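Local atomic coordinates of variant surface glycoprotein MITAT 1.1 (Trypanosoma brucei brucei, PDB entry 5LY9), a protein that forms the dense surface coat of the parasite, whose antigenically distinct variants let the trypanosome evade the immune response of its host. Residues Leu271-Lys282 / Glu296-Leu307; Trp11-Ser22 / Leu140-Pro150. All coordinates share one frame; numbering follows the deposited sequence.

Contact 1: residues Leu271-Lys282 / Glu296-Leu307; sequences LDTQPTLKALVK and EATKLEALFGGL
Leu300 packs between two parts of 271-282 through its two methyl groups. CD2 meets CG2 of Val281 at 3.6 Å, while CD1 lies against the backbone where Leu271 joins Asp272, 3.8 Å from CA of Asp272. CG of Leu300 is turned anti to its own carbonyl carbon (chi1 -67°), which sends the fork across to the facing segment. The other branch of Val281, CG1, rests on CB and CG of Lys299, whose amine goes to Gln63. At the far end CD1 of Leu271 approaches CD2 of Phe304 at 3.9 Å, the two side chains crossing nearly at right angles; Tyr315 meets the same ring almost perpendicularly.

Glu296 and the lysines contribute mainly through their aliphatic parts. CG of Glu296 sits 3.5 Å from the carbonyl O of Lys278, and a bend at chi2 (88°) carries its carboxylate between Lys278 and Lys282, OE2 lying against CB and CD of Lys282. The charges remain apart, with NZ of Lys278 5.0 Å from OE1 of Glu296 and NZ of Lys282 also too far for a salt bridge. Asp272, by contrast, offers its carboxylate to CD1 of Leu307, 3.6 Å from OD1.

One backbone hydrogen bond joins the segments: N of Leu271 donates to O of Leu307 at 2.7 Å.

Helices 275-282 and 296-304 run almost perpendicular, their axes 9.5 Å apart at a crossing of 93°. This corner of the N-terminal domain of an A-type VSG thus relies on leucine, valine and phenylalanine packing plus a single backbone bond, with the lysine-glutamate charges probably adding weak attraction.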
loop_
_atom_site.group_PDB
_atom_site.type_symbol
_atom_site.label_atom_id
_atom_site.label_comp_id
_atom_site.label_asym_id
_atom_site.label_seq_id
_atom_site.Cartn_x
_atom_site.Cartn_y
_atom_site.Cartn_z
ATOM N N LEU A 271 -33.629 8.460 -7.396
ATOM C CA LEU A 271 -33.582 7.733 -6.112
ATOM C C LEU A 271 -33.769 6.232 -6.292
ATOM O O LEU A 271 -33.069 5.437 -5.611
ATOM C CB LEU A 271 -34.619 8.272 -5.154
ATOM C CG LEU A 271 -34.398 9.770 -4.762
ATOM C CD1 LEU A 271 -35.398 10.165 -3.675
ATOM C CD2 LEU A 271 -33.024 10.002 -4.212
ATOM N N ASP A 272 -34.606 5.860 -7.257
ATOM C CA ASP A 272 -34.910 4.453 -7.442
ATOM C C ASP A 272 -33.811 3.740 -8.275
ATOM O O ASP A 272 -33.908 2.548 -8.445
ATOM C CB ASP A 272 -36.266 4.219 -8.094
ATOM C CG ASP A 272 -36.377 4.835 -9.446
ATOM O OD1 ASP A 272 -35.827 5.917 -9.676
ATOM O OD2 ASP A 272 -37.096 4.265 -10.289
ATOM N N THR A 273 -32.834 4.472 -8.749
ATOM C CA THR A 273 -31.669 3.933 -9.474
ATOM C C THR A 273 -30.423 3.890 -8.627
ATOM O O THR A 273 -29.355 3.528 -9.127
ATOM C CB THR A 273 -31.362 4.718 -10.755
ATOM O OG1 THR A 273 -30.726 5.956 -10.474
ATOM C CG2 THR A 273 -32.549 4.944 -11.545
ATOM N N GLN A 274 -30.548 4.310 -7.349
ATOM C CA GLN A 274 -29.456 4.228 -6.390
ATOM C C GLN A 274 -29.613 2.874 -5.711
ATOM O O GLN A 274 -30.555 2.647 -4.920
ATOM C CB GLN A 274 -29.560 5.406 -5.426
ATOM C CG GLN A 274 -29.388 6.778 -6.071
ATOM C CD GLN A 274 -29.414 7.894 -5.088
ATOM O OE1 GLN A 274 -29.254 7.687 -3.907
ATOM N NE2 GLN A 274 -29.600 9.084 -5.570
ATOM N N PRO A 275 -28.749 1.905 -6.077
ATOM C CA PRO A 275 -29.152 0.521 -5.714
ATOM C C PRO A 275 -29.175 0.242 -4.222
ATOM O O PRO A 275 -30.040 -0.548 -3.771
ATOM C CB PRO A 275 -28.155 -0.407 -6.449
ATOM C CG PRO A 275 -27.185 0.505 -7.057
ATOM C CD PRO A 275 -27.644 1.914 -7.064
ATOM N N THR A 276 -28.354 0.956 -3.452
ATOM C CA THR A 276 -28.295 0.713 -2.010
ATOM C C THR A 276 -29.561 1.330 -1.421
ATOM O O THR A 276 -30.201 0.755 -0.562
ATOM C CB THR A 276 -27.051 1.343 -1.398
ATOM O OG1 THR A 276 -25.902 0.757 -2.028
ATOM C CG2 THR A 276 -27.021 1.159 0.101
ATOM N N LEU A 277 -29.892 2.538 -1.880
ATOM C CA LEU A 277 -31.126 3.194 -1.407
ATOM C C LEU A 277 -32.342 2.333 -1.694
ATOM O O LEU A 277 -33.186 2.097 -0.833
ATOM C CB LEU A 277 -31.267 4.620 -2.015
ATOM C CG LEU A 277 -32.231 5.547 -1.286
ATOM C CD1 LEU A 277 -31.720 5.845 0.101
ATOM C CD2 LEU A 277 -32.464 6.802 -2.120
ATOM N N LYS A 278 -32.470 1.896 -2.923
ATOM C CA LYS A 278 -33.641 1.168 -3.343
ATOM C C LYS A 278 -33.758 -0.123 -2.539
ATOM O O LYS A 278 -34.864 -0.496 -2.103
ATOM C CB LYS A 278 -33.520 0.853 -4.872
ATOM C CG LYS A 278 -34.718 0.127 -5.428
ATOM C CD LYS A 278 -34.424 -0.401 -6.813
ATOM C CE LYS A 278 -35.745 -0.767 -7.430
ATOM N NZ LYS A 278 -35.480 -1.557 -8.682
ATOM N N ALA A 279 -32.612 -0.812 -2.357
ATOM C CA ALA A 279 -32.627 -2.124 -1.606
ATOM C C ALA A 279 -33.047 -1.917 -0.178
ATOM O O ALA A 279 -33.785 -2.743 0.399
ATOM C CB ALA A 279 -31.293 -2.787 -1.649
ATOM N N LEU A 280 -32.622 -0.795 0.412
ATOM C CA LEU A 280 -33.021 -0.530 1.820
ATOM C C LEU A 280 -34.513 -0.173 1.978
ATOM O O LEU A 280 -35.040 -0.322 3.063
ATOM C CB LEU A 280 -32.176 0.555 2.454
ATOM C CG LEU A 280 -30.770 0.116 2.805
ATOM C CD1 LEU A 280 -29.885 1.306 2.969
ATOM C CD2 LEU A 280 -30.857 -0.740 4.036
ATOM N N VAL A 281 -35.170 0.320 0.916
ATOM C CA VAL A 281 -36.553 0.615 0.982
ATOM C C VAL A 281 -37.277 -0.702 1.259
ATOM O O VAL A 281 -38.154 -0.794 2.118
ATOM C CB VAL A 281 -37.063 1.353 -0.274
ATOM C CG1 VAL A 281 -38.599 1.455 -0.263
ATOM C CG2 VAL A 281 -36.436 2.771 -0.348
ATOM N N LYS A 282 -36.872 -1.709 0.537
ATOM C CA LYS A 282 -37.435 -3.038 0.658
ATOM C C LYS A 282 -37.026 -3.678 1.996
ATOM O O LYS A 282 -37.896 -4.100 2.751
ATOM C CB LYS A 282 -36.979 -3.900 -0.478
ATOM C CG LYS A 282 -37.619 -5.285 -0.346
ATOM C CD LYS A 282 -37.340 -6.122 -1.553
ATOM C CE LYS A 282 -37.952 -7.517 -1.359
ATOM N NZ LYS A 282 -37.296 -8.405 -2.341
ATOM N N GLU A 296 -40.728 -0.092 -4.494
ATOM C CA GLU A 296 -39.676 0.816 -3.954
ATOM C C GLU A 296 -39.786 2.236 -4.465
ATOM O O GLU A 296 -39.694 3.214 -3.665
ATOM C CB GLU A 296 -38.272 0.273 -4.158
ATOM C CG GLU A 296 -38.018 -1.040 -3.464
ATOM C CD GLU A 296 -38.391 -2.242 -4.297
ATOM O OE1 GLU A 296 -39.077 -2.107 -5.318
ATOM O OE2 GLU A 296 -38.006 -3.368 -3.926
ATOM N N ALA A 297 -39.973 2.353 -5.771
ATOM C CA ALA A 297 -40.189 3.649 -6.413
ATOM C C ALA A 297 -41.402 4.392 -5.868
ATOM O O ALA A 297 -41.339 5.604 -5.553
ATOM C CB ALA A 297 -40.312 3.498 -7.931
ATOM N N THR A 298 -42.491 3.659 -5.689
ATOM C CA THR A 298 -43.723 4.226 -5.138
ATOM C C THR A 298 -43.516 4.697 -3.748
ATOM O O THR A 298 -43.936 5.785 -3.426
ATOM C CB THR A 298 -44.819 3.165 -5.136
ATOM O OG1 THR A 298 -45.071 2.828 -6.503
ATOM C CG2 THR A 298 -46.065 3.708 -4.534
ATOM N N LYS A 299 -42.823 3.912 -2.908
ATOM C CA LYS A 299 -42.579 4.331 -1.540
ATOM C C LYS A 299 -41.663 5.552 -1.504
ATOM O O LYS A 299 -41.849 6.465 -0.717
ATOM C CB LYS A 299 -41.951 3.202 -0.755
ATOM C CG LYS A 299 -41.647 3.571 0.673
ATOM C CD LYS A 299 -42.919 3.817 1.421
ATOM C CE LYS A 299 -42.642 3.717 2.854
ATOM N NZ LYS A 299 -43.875 3.983 3.686
ATOM N N LEU A 300 -40.609 5.560 -2.345
ATOM C CA LEU A 300 -39.727 6.723 -2.406
ATOM C C LEU A 300 -40.469 8.007 -2.787
ATOM O O LEU A 300 -40.159 9.090 -2.254
ATOM C CB LEU A 300 -38.534 6.530 -3.379
ATOM C CG LEU A 300 -37.521 5.466 -2.950
ATOM C CD1 LEU A 300 -36.652 5.008 -4.107
ATOM C CD2 LEU A 300 -36.670 6.057 -1.860
ATOM N N GLU A 301 -41.412 7.892 -3.701
ATOM C CA GLU A 301 -42.204 9.089 -4.119
ATOM C C GLU A 301 -43.061 9.585 -2.958
ATOM O O GLU A 301 -43.229 10.789 -2.741
ATOM C CB GLU A 301 -43.095 8.719 -5.272
ATOM C CG GLU A 301 -42.324 8.588 -6.517
ATOM C CD GLU A 301 -43.028 7.817 -7.621
ATOM O OE1 GLU A 301 -44.043 7.116 -7.411
ATOM O OE2 GLU A 301 -42.514 7.962 -8.759
ATOM N N ALA A 302 -43.647 8.630 -2.223
ATOM C CA ALA A 302 -44.417 8.975 -1.026
ATOM C C ALA A 302 -43.626 9.546 0.092
ATOM O O ALA A 302 -44.146 10.273 0.955
ATOM C CB ALA A 302 -45.224 7.746 -0.576
ATOM N N LEU A 303 -42.352 9.189 0.163
ATOM C CA LEU A 303 -41.485 9.674 1.225
ATOM C C LEU A 303 -40.913 11.064 0.945
ATOM O O LEU A 303 -40.827 11.895 1.817
ATOM C CB LEU A 303 -40.312 8.698 1.389
ATOM C CG LEU A 303 -40.631 7.347 2.116
ATOM C CD1 LEU A 303 -39.392 6.446 2.013
ATOM C CD2 LEU A 303 -41.004 7.634 3.548
ATOM N N PHE A 304 -40.475 11.243 -0.299
ATOM C CA PHE A 304 -39.564 12.319 -0.694
ATOM C C PHE A 304 -40.225 13.269 -1.721
ATOM O O PHE A 304 -39.674 14.344 -2.046
ATOM C CB PHE A 304 -38.248 11.709 -1.285
ATOM C CG PHE A 304 -37.389 11.088 -0.251
ATOM C CD1 PHE A 304 -36.811 11.842 0.760
ATOM C CD2 PHE A 304 -37.197 9.748 -0.248
ATOM C CE1 PHE A 304 -36.094 11.215 1.793
ATOM C CE2 PHE A 304 -36.423 9.130 0.742
ATOM C CZ PHE A 304 -35.928 9.861 1.778
ATOM N N GLY A 305 -41.398 12.964 -2.209
ATOM C CA GLY A 305 -42.037 13.865 -3.133
ATOM C C GLY A 305 -41.654 13.720 -4.582
ATOM O O GLY A 305 -42.030 14.554 -5.416
ATOM N N GLY A 306 -40.946 12.641 -4.929
ATOM C CA GLY A 306 -40.474 12.416 -6.321
ATOM C C GLY A 306 -39.208 11.545 -6.281
ATOM O O GLY A 306 -38.820 11.074 -5.212
ATOM N N LEU A 307 -38.630 11.317 -7.423
ATOM C CA LEU A 307 -37.434 10.480 -7.567
ATOM C C LEU A 307 -36.185 11.257 -7.935
ATOM O O LEU A 307 -35.099 10.683 -8.028
ATOM C CB LEU A 307 -37.688 9.367 -8.567
ATOM C CG LEU A 307 -38.829 8.352 -8.297
ATOM C CD1 LEU A 307 -39.116 7.386 -9.465
ATOM C CD2 LEU A 307 -38.574 7.600 -7.002
#

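Contact 2: residues Trp11-Ser22 / Leu140-Pro150; sequences WKPLCKLTTELS and LDDQECALSMP
Different chi1 settings bring the sulfurs of Cys15 and Cys145 together: SG of Cys15 stands anti to its carbonyl carbon (-68°), whereas SG of Cys145 lies close to anti to its backbone N (-156°). The resulting disulfide, SG of Cys15 to SG of Cys145, has a length of 2.1 Å and a chi3 of -73°. CD1 of Leu140 approaches the Cys15 sulfur, and CB of Leu140 lies 3.8 Å from CZ3 of Trp11, whose NE1 is bound by the carbonyl of Val125.

Beside the disulfide, Gln143 folds back at chi2. Its CG presses on CB of Cys15 at 3.5 Å, and its amide crosses the Lys16 chain near CG. NE2 of Gln143 donates in the carbonyl plane to O of Glu144 at 2.7 Å, which holds the amide in this folded position.

The extended chain of Lys12 reaches the type II' turn 140-143, where NZ forms a salt bridge of 2.6 Å with OD1 of Asp142 through the syn lone pair. Farther along the helix, OG1 of Thr19 donates to O of Cys15 and receives a hydrogen bond from a water 2.7 Å away; that water accepts from N of Ala146. At Ser22, CG of Pro150 lies 3.4 Å from its carbonyl O, while Arg96 of the second subunit binds O of Pro150.

Helix 8-21 is therefore tied covalently to the segment that leaves the beta hairpin of strands 139-140 and 143-144, and the salt bridge and water bridge flank the disulfide along the helix, so the join combines a covalent link with polar contacts.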
loop_
_atom_site.group_PDB
_atom_site.type_symbol
_atom_site.label_atom_id
_atom_site.label_comp_id
_atom_site.label_asym_id
_atom_site.label_seq_id
_atom_site.Cartn_x
_atom_site.Cartn_y
_atom_site.Cartn_z
ATOM N N TRP A 11 18.090 7.461 -23.916
ATOM C CA TRP A 11 18.093 7.481 -22.435
ATOM C C TRP A 11 17.279 8.606 -21.808
ATOM O O TRP A 11 16.865 8.506 -20.650
ATOM C CB TRP A 11 19.511 7.432 -21.835
ATOM C CG TRP A 11 20.422 8.498 -22.198
ATOM C CD1 TRP A 11 21.422 8.439 -23.126
ATOM C CD2 TRP A 11 20.504 9.814 -21.630
ATOM N NE1 TRP A 11 22.083 9.629 -23.162
ATOM C CE2 TRP A 11 21.584 10.469 -22.236
ATOM C CE3 TRP A 11 19.800 10.483 -20.659
ATOM C CZ2 TRP A 11 21.897 11.743 -21.951
ATOM C CZ3 TRP A 11 20.127 11.704 -20.357
ATOM C CH2 TRP A 11 21.182 12.360 -20.998
ATOM N N LYS A 12 17.097 9.712 -22.470
ATOM C CA LYS A 12 16.285 10.783 -21.839
ATOM C C LYS A 12 14.853 10.345 -21.524
ATOM O O LYS A 12 14.367 10.621 -20.410
ATOM C CB LYS A 12 16.343 12.068 -22.623
ATOM C CG LYS A 12 17.622 12.880 -22.268
ATOM C CD LYS A 12 17.581 14.259 -23.006
ATOM C CE LYS A 12 18.890 14.969 -22.713
ATOM N NZ LYS A 12 18.914 16.325 -23.330
ATOM N N PRO A 13 14.248 9.564 -22.413
ATOM C CA PRO A 13 12.904 9.046 -22.053
ATOM C C PRO A 13 12.932 8.131 -20.817
ATOM O O PRO A 13 11.925 8.066 -20.075
ATOM C CB PRO A 13 12.470 8.294 -23.308
ATOM C CG PRO A 13 13.137 9.022 -24.391
ATOM C CD PRO A 13 14.494 9.434 -23.861
ATOM N N LEU A 14 14.014 7.389 -20.596
ATOM C CA LEU A 14 14.140 6.607 -19.403
ATOM C C LEU A 14 14.281 7.473 -18.170
ATOM O O LEU A 14 13.699 7.155 -17.135
ATOM C CB LEU A 14 15.316 5.592 -19.470
ATOM C CG LEU A 14 15.078 4.475 -20.528
ATOM C CD1 LEU A 14 16.385 3.790 -20.811
ATOM C CD2 LEU A 14 14.023 3.478 -20.092
ATOM N N CYS A 15 15.080 8.534 -18.261
ATOM C CA CYS A 15 15.156 9.544 -17.155
ATOM C C CYS A 15 13.774 10.163 -16.826
ATOM O O CYS A 15 13.387 10.287 -15.696
ATOM C CB CYS A 15 16.121 10.660 -17.455
ATOM S SG CYS A 15 17.847 10.118 -17.486
ATOM N N LYS A 16 13.001 10.493 -17.853
ATOM C CA LYS A 16 11.644 11.008 -17.657
ATOM C C LYS A 16 10.778 9.981 -16.965
ATOM O O LYS A 16 10.013 10.331 -16.066
ATOM C CB LYS A 16 11.016 11.423 -19.013
ATOM C CG LYS A 16 11.645 12.667 -19.620
ATOM C CD LYS A 16 11.211 12.823 -21.086
ATOM C CE LYS A 16 9.834 13.238 -21.333
ATOM N NZ LYS A 16 9.527 13.609 -22.776
ATOM N N LEU A 17 10.885 8.737 -17.371
ATOM C CA LEU A 17 10.057 7.689 -16.777
ATOM C C LEU A 17 10.440 7.469 -15.340
ATOM O O LEU A 17 9.538 7.385 -14.489
ATOM C CB LEU A 17 10.155 6.409 -17.577
ATOM C CG LEU A 17 9.418 5.157 -17.060
ATOM C CD1 LEU A 17 7.903 5.427 -16.965
ATOM C CD2 LEU A 17 9.699 3.905 -17.910
ATOM N N THR A 18 11.760 7.346 -15.043
ATOM C CA THR A 18 12.124 7.142 -13.660
ATOM C C THR A 18 11.661 8.312 -12.761
ATOM O O THR A 18 11.197 8.090 -11.641
ATOM C CB THR A 18 13.624 6.726 -13.474
ATOM O OG1 THR A 18 13.791 6.307 -12.119
ATOM C CG2 THR A 18 14.472 7.869 -13.703
ATOM N N THR A 19 11.756 9.553 -13.273
ATOM C CA THR A 19 11.211 10.723 -12.580
ATOM C C THR A 19 9.698 10.581 -12.309
ATOM O O THR A 19 9.249 10.813 -11.203
ATOM C CB THR A 19 11.535 11.998 -13.393
ATOM O OG1 THR A 19 12.979 12.077 -13.585
ATOM C CG2 THR A 19 11.016 13.197 -12.692
ATOM N N GLU A 20 8.958 10.171 -13.295
ATOM C CA GLU A 20 7.519 10.001 -13.118
ATOM C C GLU A 20 7.220 8.903 -12.086
ATOM O O GLU A 20 6.416 9.102 -11.150
ATOM C CB GLU A 20 6.804 9.695 -14.433
ATOM C CG GLU A 20 5.296 9.446 -14.263
ATOM C CD GLU A 20 4.502 9.686 -15.526
ATOM O OE1 GLU A 20 4.557 10.857 -16.077
ATOM O OE2 GLU A 20 3.920 8.671 -16.003
ATOM N N LEU A 21 7.885 7.762 -12.251
ATOM C CA LEU A 21 7.682 6.609 -11.394
ATOM C C LEU A 21 7.994 6.903 -9.940
ATOM O O LEU A 21 7.419 6.321 -9.043
ATOM C CB LEU A 21 8.363 5.354 -11.901
ATOM C CG LEU A 21 8.013 4.771 -13.274
ATOM C CD1 LEU A 21 8.954 3.585 -13.523
ATOM C CD2 LEU A 21 6.560 4.334 -13.288
ATOM N N SER A 22 8.889 7.834 -9.695
ATOM C CA SER A 22 9.341 8.187 -8.362
ATOM C C SER A 22 8.181 8.664 -7.480
ATOM O O SER A 22 8.262 8.477 -6.282
ATOM C CB SER A 22 10.458 9.266 -8.442
ATOM O OG SER A 22 9.861 10.483 -8.723
ATOM N N LEU A 140 21.018 14.992 -15.743
ATOM C CA LEU A 140 21.933 14.547 -16.759
ATOM C C LEU A 140 21.642 15.417 -17.939
ATOM O O LEU A 140 20.568 15.417 -18.476
ATOM C CB LEU A 140 21.688 13.071 -17.158
ATOM C CG LEU A 140 22.401 12.030 -16.389
ATOM C CD1 LEU A 140 21.923 10.641 -16.904
ATOM C CD2 LEU A 140 23.911 12.174 -16.468
ATOM N N ASP A 141 22.659 16.177 -18.329
ATOM C CA ASP A 141 22.469 17.371 -19.142
ATOM C C ASP A 141 21.296 18.207 -18.662
ATOM O O ASP A 141 21.274 18.734 -17.540
ATOM C CB ASP A 141 22.346 16.946 -20.580
ATOM C CG ASP A 141 23.687 16.424 -21.176
ATOM O OD1 ASP A 141 24.883 16.793 -20.804
ATOM O OD2 ASP A 141 23.469 15.633 -22.076
ATOM N N ASP A 142 20.319 18.380 -19.479
ATOM C CA ASP A 142 19.252 19.235 -18.992
ATOM C C ASP A 142 18.078 18.439 -18.436
ATOM O O ASP A 142 17.061 19.024 -18.212
ATOM C CB ASP A 142 18.803 20.164 -20.106
ATOM C CG ASP A 142 18.358 19.449 -21.350
ATOM O OD1 ASP A 142 18.758 18.275 -21.576
ATOM O OD2 ASP A 142 17.618 20.109 -22.167
ATOM N N GLN A 143 18.199 17.119 -18.271
ATOM C CA GLN A 143 17.065 16.270 -17.921
ATOM C C GLN A 143 17.202 15.803 -16.463
ATOM O O GLN A 143 18.226 15.208 -16.110
ATOM C CB GLN A 143 17.050 15.069 -18.855
ATOM C CG GLN A 143 15.997 14.002 -18.601
ATOM C CD GLN A 143 14.595 14.501 -18.414
ATOM O OE1 GLN A 143 14.099 15.163 -19.340
ATOM N NE2 GLN A 143 13.898 14.173 -17.227
ATOM N N GLU A 144 16.177 16.036 -15.654
ATOM C CA GLU A 144 16.168 15.454 -14.329
ATOM C C GLU A 144 16.294 13.926 -14.466
ATOM O O GLU A 144 15.585 13.273 -15.262
ATOM C CB GLU A 144 14.906 15.820 -13.611
ATOM C CG GLU A 144 14.804 15.353 -12.224
ATOM C CD GLU A 144 15.748 15.933 -11.198
ATOM O OE1 GLU A 144 16.567 16.826 -11.476
ATOM O OE2 GLU A 144 15.608 15.479 -10.009
ATOM N N CYS A 145 17.223 13.381 -13.705
ATOM C CA CYS A 145 17.494 11.949 -13.699
ATOM C C CYS A 145 18.107 11.519 -12.360
ATOM O O CYS A 145 19.306 11.162 -12.295
ATOM C CB CYS A 145 18.401 11.628 -14.870
ATOM S SG CYS A 145 18.286 9.904 -15.403
ATOM N N ALA A 146 17.286 11.564 -11.321
ATOM C CA ALA A 146 17.756 11.281 -9.979
ATOM C C ALA A 146 17.569 9.767 -9.891
ATOM O O ALA A 146 16.408 9.238 -9.876
ATOM C CB ALA A 146 16.974 11.996 -8.900
ATOM N N LEU A 147 18.667 9.091 -9.706
ATOM C CA LEU A 147 18.567 7.575 -9.642
ATOM C C LEU A 147 18.388 7.241 -8.146
ATOM O O LEU A 147 19.241 6.623 -7.494
ATOM C CB LEU A 147 19.797 7.007 -10.219
ATOM C CG LEU A 147 20.090 7.507 -11.613
ATOM C CD1 LEU A 147 21.367 6.942 -12.185
ATOM C CD2 LEU A 147 18.931 7.161 -12.545
ATOM N N SER A 148 17.254 7.714 -7.622
ATOM C CA SER A 148 16.934 7.577 -6.221
ATOM C C SER A 148 15.440 7.557 -6.044
ATOM O O SER A 148 14.715 7.965 -6.952
ATOM C CB SER A 148 17.514 8.757 -5.379
ATOM O OG SER A 148 17.034 9.992 -5.865
ATOM N N MET A 149 14.969 7.165 -4.856
ATOM C CA MET A 149 13.564 7.097 -4.574
ATOM C C MET A 149 13.269 8.088 -3.474
ATOM O O MET A 149 13.965 8.093 -2.438
ATOM C CB MET A 149 13.167 5.674 -4.109
ATOM C CG MET A 149 11.706 5.478 -3.687
ATOM S SD MET A 149 10.574 5.583 -5.049
ATOM C CE MET A 149 10.768 3.932 -5.744
ATOM N N PRO A 150 12.205 8.952 -3.640
ATOM C CA PRO A 150 12.006 9.954 -2.599
ATOM C C PRO A 150 11.241 9.388 -1.397
ATOM O O PRO A 150 10.702 8.278 -1.460
ATOM C CB PRO A 150 11.161 11.028 -3.280
ATOM C CG PRO A 150 10.379 10.208 -4.243
ATOM C CD PRO A 150 11.403 9.242 -4.815
HETATM O O HOH W 1 14.402 11.876 -11.327
#

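In the fold
Contacts 1 and 2 sit on opposite sides of the centre of an elongated chain, their own centres 53 Å apart and their nearest atoms about 33 Å apart. They do not touch, and contact 2 closes in sequence before contact 1 begins. Helix 62-114 serves both: Leu67 and Arg74 lie against Leu280 near contact 1, whereas Ala99 and Lys102 meet Met149 and Ser22 near contact 2. Asp348 of the second subunit packs on Leu280, and Arg96 of the second subunit on Met149. A glycan attached to the protein, probably through Asn266, lies near contact 1: an N-acetylglucosamine is about 11 Å from the side chain of Leu277. Only contact 2 is crosslinked by a disulfide.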